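Local atomic coordinates of Maltose/maltodextrin transport permease homologue (Bdellovibrio bacteriovorus HD100, PDB entry 6FFL), a protein that binds maltotriose in its solute-binding domain, the part present here, and probably delivers maltodextrins to the ABC transporter subunit it is fused to. Residues K141-T146 with D207-K212. Residues are numbered along the deposited sequence; the frame is centred on the assembly and turned at random. Where two conformers were deposited one is given.
Sequences KMTVDT and DKIIPK
Thr143 meets Lys208 and Ile209 in the periplasmic-binding-protein fold, where segment 141-146 leaves helix 132-142 and segment 207-212 lies in the loop after helix 191-205. The pair illustrates joining through shared neighbours: no hydrogen bond or ion pair crosses between the segments, but Gly156 N bonds Thr143 OG1 and the next residue, Leu157, bonds the Ile209 backbone. At the start of the second segment Asp207 OD2 forms a salt bridge with Lys202 of helix 191-205. Lys208 is the first residue there to leave helical geometry, with positive phi (58°), and its carbonyl O lies 3.8 Å from Thr143 CG2. The amine of Lys208 heads away and bonds back to the carbonyl of Asp205. Ile209 comes next, its CA 6.1 Å from Thr143 CA. Its backbone is also tied to Leu203, while its side chain continues past the threonine onto Lys140 and Leu203. Ile210 and Pro211 then lead off toward strand 157-158, and Lys212 pairs with Asp205.

From the other segment, Thr143 presents both branches. With chi1 at -54°, OG1 lies beside the backbone N and faces Ile209, which leaves CG2 anti to the N and packed against the Lys208 carbonyl O in van der Waals contact. The hydroxyl is engaged with Gly139 O as well as Gly156 N; toward Ile209 it simply packs, Thr143 OG1 lying 3.7 Å from Ile209 CA and 4.0 Å from Ile209 CB.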
loop_
_atom_site.group_PDB
_atom_site.type_symbol
_atom_site.label_atom_id
_atom_site.label_comp_id
_atom_site.label_asym_id
_atom_site.label_seq_id
_atom_site.Cartn_x
_atom_site.Cartn_y
_atom_site.Cartn_z
ATOM N N LYS A 141 -27.542 1.145 7.698
ATOM C CA LYS A 141 -28.069 0.414 8.848
ATOM C C LYS A 141 -27.022 0.279 9.945
ATOM O O LYS A 141 -27.370 0.240 11.131
ATOM C CB LYS A 141 -28.582 -0.961 8.409
ATOM C CG LYS A 141 -29.825 -0.865 7.538
ATOM C CD LYS A 141 -30.580 -2.169 7.454
ATOM C CE LYS A 141 -29.677 -3.273 6.967
ATOM N NZ LYS A 141 -30.452 -4.404 6.392
ATOM N N MET A 142 -25.743 0.244 9.572
ATOM C CA MET A 142 -24.647 0.059 10.513
ATOM C C MET A 142 -24.133 1.366 11.113
ATOM O O MET A 142 -23.246 1.324 11.975
ATOM C CB MET A 142 -23.492 -0.663 9.817
ATOM C CG MET A 142 -23.743 -2.124 9.498
ATOM S SD MET A 142 -24.097 -3.088 10.982
ATOM C CE MET A 142 -24.923 -4.511 10.278
ATOM N N THR A 143 -24.650 2.516 10.671
ATOM C CA THR A 143 -24.296 3.822 11.220
ATOM C C THR A 143 -25.350 4.183 12.259
ATOM O O THR A 143 -26.528 4.355 11.918
ATOM C CB THR A 143 -24.243 4.882 10.121
ATOM O OG1 THR A 143 -23.368 4.445 9.070
ATOM C CG2 THR A 143 -23.731 6.214 10.677
ATOM N N VAL A 144 -24.941 4.301 13.523
ATOM C CA VAL A 144 -25.911 4.388 14.610
ATOM C C VAL A 144 -25.511 5.472 15.602
ATOM O O VAL A 144 -24.337 5.598 15.968
ATOM C CB VAL A 144 -26.081 3.026 15.318
ATOM C CG1 VAL A 144 -24.739 2.377 15.555
ATOM C CG2 VAL A 144 -26.849 3.181 16.634
ATOM N N ASP A 145 -26.505 6.240 16.052
ATOM C CA ASP A 145 -26.353 7.269 17.073
ATOM C C ASP A 145 -27.220 6.800 18.234
ATOM O O ASP A 145 -28.440 6.982 18.218
ATOM C CB ASP A 145 -26.781 8.631 16.534
ATOM C CG ASP A 145 -26.939 9.681 17.616
ATOM O OD1 ASP A 145 -26.480 9.479 18.765
ATOM O OD2 ASP A 145 -27.514 10.742 17.293
ATOM N N THR A 146 -26.585 6.175 19.225
ATOM C CA THR A 146 -27.325 5.564 20.325
ATOM C C THR A 146 -28.155 6.586 21.092
ATOM O O THR A 146 -29.325 6.327 21.418
ATOM C CB THR A 146 -26.353 4.849 21.259
ATOM O OG1 THR A 146 -25.670 3.822 20.526
ATOM C CG2 THR A 146 -27.087 4.241 22.434
ATOM N N ASP A 207 -25.205 9.941 1.806
ATOM C CA ASP A 207 -25.519 8.708 2.515
ATOM C C ASP A 207 -25.079 8.788 3.969
ATOM O O ASP A 207 -25.726 8.196 4.838
ATOM C CB ASP A 207 -24.868 7.521 1.812
ATOM C CG ASP A 207 -25.209 7.468 0.335
ATOM O OD1 ASP A 207 -26.401 7.620 0.002
ATOM O OD2 ASP A 207 -24.289 7.265 -0.482
ATOM N N LYS A 208 -23.996 9.522 4.247
ATOM C CA LYS A 208 -23.496 9.748 5.607
ATOM C C LYS A 208 -23.168 8.430 6.306
ATOM O O LYS A 208 -23.550 8.193 7.454
ATOM C CB LYS A 208 -24.483 10.580 6.432
ATOM C CG LYS A 208 -25.013 11.825 5.711
ATOM C CD LYS A 208 -26.415 12.165 6.222
ATOM C CE LYS A 208 -26.476 13.555 6.803
ATOM N NZ LYS A 208 -25.971 14.562 5.839
ATOM N N ILE A 209 -22.430 7.576 5.603
ATOM C CA ILE A 209 -21.993 6.302 6.161
ATOM C C ILE A 209 -20.503 6.269 6.473
ATOM O O ILE A 209 -20.037 5.276 7.054
ATOM C CB ILE A 209 -22.379 5.116 5.249
ATOM C CG1 ILE A 209 -21.568 5.104 3.953
ATOM C CG2 ILE A 209 -23.866 5.166 4.919
ATOM C CD1 ILE A 209 -21.654 3.755 3.238
ATOM N N ILE A 210 -19.744 7.310 6.117
ATOM C CA ILE A 210 -18.333 7.432 6.492
ATOM C C ILE A 210 -18.161 8.728 7.278
ATOM O O ILE A 210 -18.919 9.687 7.065
ATOM C CB ILE A 210 -17.402 7.407 5.262
ATOM C CG1 ILE A 210 -17.660 8.620 4.363
ATOM C CG2 ILE A 210 -17.554 6.118 4.476
ATOM C CD1 ILE A 210 -16.731 8.696 3.150
ATOM N N PRO A 211 -17.195 8.809 8.189
ATOM C CA PRO A 211 -17.051 10.017 9.010
ATOM C C PRO A 211 -16.600 11.225 8.199
ATOM O O PRO A 211 -15.969 11.107 7.148
ATOM C CB PRO A 211 -15.988 9.626 10.043
ATOM C CG PRO A 211 -15.914 8.112 9.985
ATOM C CD PRO A 211 -16.252 7.749 8.579
ATOM N N LYS A 212 -16.930 12.414 8.721
ATOM C CA LYS A 212 -16.499 13.649 8.063
ATOM C C LYS A 212 -14.989 13.834 8.141
ATOM O O LYS A 212 -14.400 14.495 7.277
ATOM C CB LYS A 212 -17.205 14.852 8.689
ATOM C CG LYS A 212 -18.716 14.812 8.576
ATOM C CD LYS A 212 -19.203 15.242 7.198
ATOM C CE LYS A 212 -20.663 15.681 7.259
ATOM N NZ LYS A 212 -21.213 16.072 5.932
#